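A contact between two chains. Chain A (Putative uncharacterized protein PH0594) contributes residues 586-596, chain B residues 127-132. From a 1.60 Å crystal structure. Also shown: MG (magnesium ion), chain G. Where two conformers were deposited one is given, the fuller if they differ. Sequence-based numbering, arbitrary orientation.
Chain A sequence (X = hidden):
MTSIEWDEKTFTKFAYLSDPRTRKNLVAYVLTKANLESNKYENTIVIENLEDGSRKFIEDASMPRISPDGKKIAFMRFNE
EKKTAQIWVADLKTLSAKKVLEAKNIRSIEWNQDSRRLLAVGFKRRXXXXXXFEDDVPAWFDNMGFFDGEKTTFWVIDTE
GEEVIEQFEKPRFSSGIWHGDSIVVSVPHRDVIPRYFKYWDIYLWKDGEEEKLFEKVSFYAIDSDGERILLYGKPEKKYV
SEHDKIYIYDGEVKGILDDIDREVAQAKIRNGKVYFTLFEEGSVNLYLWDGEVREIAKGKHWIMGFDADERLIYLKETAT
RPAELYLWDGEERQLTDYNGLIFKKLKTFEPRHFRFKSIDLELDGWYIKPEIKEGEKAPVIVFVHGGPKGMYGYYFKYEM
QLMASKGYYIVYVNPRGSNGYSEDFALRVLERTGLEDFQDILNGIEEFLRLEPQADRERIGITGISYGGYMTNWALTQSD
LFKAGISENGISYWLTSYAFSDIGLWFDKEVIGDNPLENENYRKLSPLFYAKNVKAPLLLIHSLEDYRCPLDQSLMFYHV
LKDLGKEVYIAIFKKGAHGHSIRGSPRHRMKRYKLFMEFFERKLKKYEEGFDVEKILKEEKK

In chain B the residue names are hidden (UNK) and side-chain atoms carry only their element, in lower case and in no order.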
# COMPACT_ATOMS: atom_id res chain seq x y z
N PRO A 586 23.72 11.49 -6.50
CA PRO A 586 24.85 10.76 -7.03
C PRO A 586 24.66 10.41 -8.54
O PRO A 586 25.61 10.48 -9.32
CB PRO A 586 24.94 9.51 -6.14
CG PRO A 586 24.43 10.05 -4.82
CD PRO A 586 23.30 10.98 -5.18
N ARG A 587 23.49 9.92 -8.90
CA ARG A 587 23.29 9.50 -10.31
C ARG A 587 23.31 10.66 -11.28
O ARG A 587 23.89 10.61 -12.41
CB ARG A 587 21.95 8.72 -10.44
CG ARG A 587 21.70 8.03 -11.79
CD ARG A 587 20.31 7.37 -11.85
NE ARG A 587 19.26 8.41 -11.75
CZ ARG A 587 18.20 8.40 -10.94
NH1 ARG A 587 17.93 7.37 -10.10
NH2 ARG A 587 17.38 9.43 -10.90
N HIS A 588 22.69 11.75 -10.89
CA HIS A 588 22.81 13.02 -11.61
C HIS A 588 24.28 13.45 -11.84
O HIS A 588 24.73 13.75 -12.94
CB HIS A 588 22.01 14.06 -10.80
CG HIS A 588 22.26 15.51 -11.14
ND1 HIS A 588 21.22 16.42 -11.19
CD2 HIS A 588 23.40 16.23 -11.38
CE1 HIS A 588 21.72 17.65 -11.35
NE2 HIS A 588 23.03 17.57 -11.50
N ARG A 589 25.08 13.41 -10.75
CA ARG A 589 26.44 13.82 -10.88
C ARG A 589 27.28 12.90 -11.72
O ARG A 589 28.10 13.36 -12.49
CB ARG A 589 27.03 13.87 -9.45
CG ARG A 589 26.57 15.10 -8.67
CD ARG A 589 27.09 15.04 -7.25
NE ARG A 589 28.49 15.29 -7.32
CZ ARG A 589 29.39 14.92 -6.37
NH1 ARG A 589 28.96 14.38 -5.24
NH2 ARG A 589 30.71 15.15 -6.54
N MET A 590 27.05 11.60 -11.63
CA MET A 590 27.72 10.60 -12.47
C MET A 590 27.49 10.90 -13.98
O MET A 590 28.41 10.88 -14.80
CB MET A 590 27.20 9.26 -12.07
CG MET A 590 27.80 8.14 -12.85
SD MET A 590 26.92 7.75 -14.35
CE MET A 590 25.24 7.45 -13.76
N LYS A 591 26.23 11.23 -14.30
CA LYS A 591 25.82 11.48 -15.71
C LYS A 591 26.45 12.77 -16.17
O LYS A 591 26.98 12.82 -17.32
CB LYS A 591 24.31 11.56 -15.92
CG LYS A 591 23.65 10.16 -15.75
CD LYS A 591 22.14 10.25 -15.84
CE LYS A 591 21.61 8.84 -15.77
NZ LYS A 591 20.13 8.80 -15.71
N ARG A 592 26.53 13.78 -15.32
CA ARG A 592 27.25 15.00 -15.69
C ARG A 592 28.71 14.73 -15.94
O ARG A 592 29.27 15.21 -16.94
CB ARG A 592 27.09 16.11 -14.64
CG ARG A 592 27.93 17.32 -14.97
CD ARG A 592 27.88 18.42 -13.96
NE ARG A 592 29.05 19.32 -14.14
CZ ARG A 592 30.29 19.07 -13.73
NH1 ARG A 592 31.26 19.93 -14.01
NH2 ARG A 592 30.58 18.01 -12.99
N TYR A 593 29.37 13.99 -15.03
CA TYR A 593 30.78 13.70 -15.26
C TYR A 593 31.02 12.94 -16.56
O TYR A 593 32.00 13.20 -17.28
CB TYR A 593 31.41 12.96 -14.07
CG TYR A 593 31.52 13.72 -12.75
CD1 TYR A 593 31.01 13.17 -11.55
CD2 TYR A 593 32.13 14.92 -12.70
CE1 TYR A 593 31.21 13.84 -10.35
CE2 TYR A 593 32.26 15.65 -11.51
CZ TYR A 593 31.80 15.07 -10.33
OH TYR A 593 31.95 15.74 -9.14
N LYS A 594 30.11 12.02 -16.91
CA LYS A 594 30.33 11.20 -18.08
C LYS A 594 30.12 12.08 -19.34
O LYS A 594 30.89 12.05 -20.34
CB LYS A 594 29.34 10.06 -18.07
CG LYS A 594 29.45 9.19 -19.32
CD LYS A 594 30.82 8.56 -19.52
CE LYS A 594 30.82 7.44 -20.57
NZ LYS A 594 32.17 6.87 -20.92
N LEU A 595 29.11 12.99 -19.30
CA LEU A 595 28.90 13.98 -20.40
C LEU A 595 30.12 14.87 -20.60
O LEU A 595 30.58 15.11 -21.72
CB LEU A 595 27.68 14.89 -20.17
CG LEU A 595 26.27 14.33 -20.27
CD1 LEU A 595 25.24 15.34 -19.77
CD2 LEU A 595 26.03 13.96 -21.76
N PHE A 596 30.65 15.37 -19.48
CA PHE A 596 31.76 16.27 -19.50
C PHE A 596 32.94 15.58 -20.15
O PHE A 596 33.59 16.11 -21.07
CB PHE A 596 32.06 16.65 -18.06
CG PHE A 596 33.21 17.64 -17.84
CD1 PHE A 596 32.96 18.98 -17.61
CD2 PHE A 596 34.53 17.20 -17.74
CE1 PHE A 596 33.99 19.88 -17.41
CE2 PHE A 596 35.56 18.07 -17.46
CZ PHE A 596 35.29 19.43 -17.35
N UNK B 127 14.08 10.82 -22.87
CA UNK B 127 13.56 10.27 -21.55
C UNK B 127 14.55 9.90 -20.39
O UNK B 127 14.20 9.11 -19.54
c UNK B 127 11.63 9.20 -22.84
c UNK B 127 12.67 9.04 -21.72
c UNK B 127 10.56 10.18 -22.53
o UNK B 127 9.54 10.27 -23.27
o UNK B 127 10.72 10.89 -21.54
N UNK B 128 15.70 10.46 -20.44
CA UNK B 128 16.64 10.25 -19.32
C UNK B 128 15.95 10.85 -18.06
O UNK B 128 15.43 12.00 -18.10
c UNK B 128 18.90 10.57 -18.36
o UNK B 128 19.01 11.38 -17.35
o UNK B 128 19.51 9.46 -18.40
c UNK B 128 17.98 10.86 -19.54
N UNK B 129 16.01 10.12 -16.91
CA UNK B 129 15.47 10.49 -15.66
C UNK B 129 16.02 11.79 -15.08
O UNK B 129 15.31 12.52 -14.36
o UNK B 129 17.02 7.38 -17.11
c UNK B 129 15.72 9.39 -14.59
c UNK B 129 16.78 8.34 -14.94
c UNK B 129 16.36 7.40 -16.08
o UNK B 129 15.36 6.66 -15.94
N UNK B 130 17.26 12.07 -15.38
CA UNK B 130 18.02 13.17 -14.69
C UNK B 130 18.24 14.42 -15.53
O UNK B 130 18.37 15.53 -14.98
o UNK B 130 18.48 11.80 -12.20
c UNK B 130 19.21 11.57 -13.18
c UNK B 130 19.37 12.69 -14.23
o UNK B 130 19.66 10.44 -13.47
N UNK B 131 18.28 14.28 -16.87
CA UNK B 131 18.55 15.45 -17.74
C UNK B 131 17.89 15.32 -19.12
O UNK B 131 17.65 14.22 -19.64
c UNK B 131 21.97 12.72 -19.02
c UNK B 131 21.88 14.24 -20.90
c UNK B 131 21.13 15.12 -20.10
c UNK B 131 20.85 14.82 -18.76
c UNK B 131 22.32 13.03 -20.34
c UNK B 131 21.26 13.61 -18.26
c UNK B 131 20.03 15.79 -17.90
N UNK B 132 17.48 16.46 -19.62
CA UNK B 132 17.00 16.74 -20.97
C UNK B 132 18.20 17.04 -21.81
O UNK B 132 19.15 17.74 -21.35
c UNK B 132 16.08 17.98 -20.88
c UNK B 132 14.39 18.75 -19.18
c UNK B 132 15.73 18.52 -22.24
c UNK B 132 14.82 17.61 -20.05
MG MG G . 10.05 12.73 -20.82
O HOH W 1 8.37 12.54 -22.28
O HOH W 2 18.66 16.11 -12.28
O HOH W 3 11.36 13.82 -21.90
O HOH W 4 8.88 14.45 -19.84
O HOH W 5 8.89 11.37 -19.34
O HOH W 6 11.48 12.75 -19.29

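Position 127 has five side-chain atoms: three carbons in a row, the last carrying two oxygens. None of them reaches chain A. This is a carboxylate on a two-carbon arm, so the residue is glutamate. Glu B127 OE1 binds the magnesium ion MG at 2.1 Å, and five waters complete a shell of six ligands. Water 1, one of the five, also donates a hydrogen bond from its O to OE2 of Glu B127 at 2.7 Å.

Position 128 has four side-chain atoms: two carbons, the second carrying two oxygens. One oxygen lies 2.8 Å from Lys A591 NZ. The carboxylate sits one carbon closer to the backbone than at 127, which makes this aspartate. Its CA-to-CB bond points sideways, but the end of the side chain comes nearer to chain A. The close oxygen is Asp B128 OD1, which accepts a hydrogen bond from Lys A591 NZ within a salt bridge. The bond from Lys A591 NZ to Asp B128 OD2 is weak, at 3.3 Å. That second oxygen also serves its own loop. Asp B128 OD2 accepts from the backbone N of position 130 at 2.7 Å and from the backbone N of position 131 at 3.0 Å, which ties the turn together.

Position 129 again shows three carbons, the third with two oxygens. The second carbon lies over one face of the Arg A587 guanidinium, 4.0 Å from Arg A587 NE. The residue is glutamate, and that carbon is CG. Glu B129 is exposed, and its CA-to-CB bond points toward the helix. Glu B129 OE2 makes a long salt bridge to Lys A591 NZ at 3.7 Å.

Position 130 has two carbons, the second with two oxygens. The oxygens face Arg A587, and one also meets Lys A591. It is a second aspartate. Asp B130 is buried, and its CA-to-CB bond points toward chain A. Arg A587 NE donates to Asp B130 OD2 at 2.7 Å, and Arg A587 NH2 donates to Asp B130 OD1 at 2.9 Å. The carboxylate thus meets the edge of the guanidinium with both oxygens. Lys A591 NZ also donates to Asp B130 OD2, at 2.8 Å. The O of water 2 links the backbone O of Asp B130 to His A588 ND1, 2.8 Å from each.

Position 131 has one carbon followed by a ring of six carbons, with no oxygen. Leu A595 CD1 lies over one face of the ring, and Lys A591 CD sits at its edge. This is phenylalanine. Leu A595 CD1 is 3.9 Å from the centroid of the Phe B131 ring, in a CH-pi contact. Lys A591 CD is 4.0 Å from Phe B131 CE1.

Position 132 has four carbons forked at the first, one arm two carbons long. They touch nothing on this helix segment. This is isoleucine.

The contact pairs a helix with an acidic turn. Arg A587, Lys A591 and Leu A595 are spaced four residues apart, so they follow one another along one side of the helix. The first two meet carboxylates. The third meets the aromatic ring. Lys A591 joins the two parts: its amine binds the acids while its aliphatic chain borders Phe B131.

Chain B 127-132: EDEDFI
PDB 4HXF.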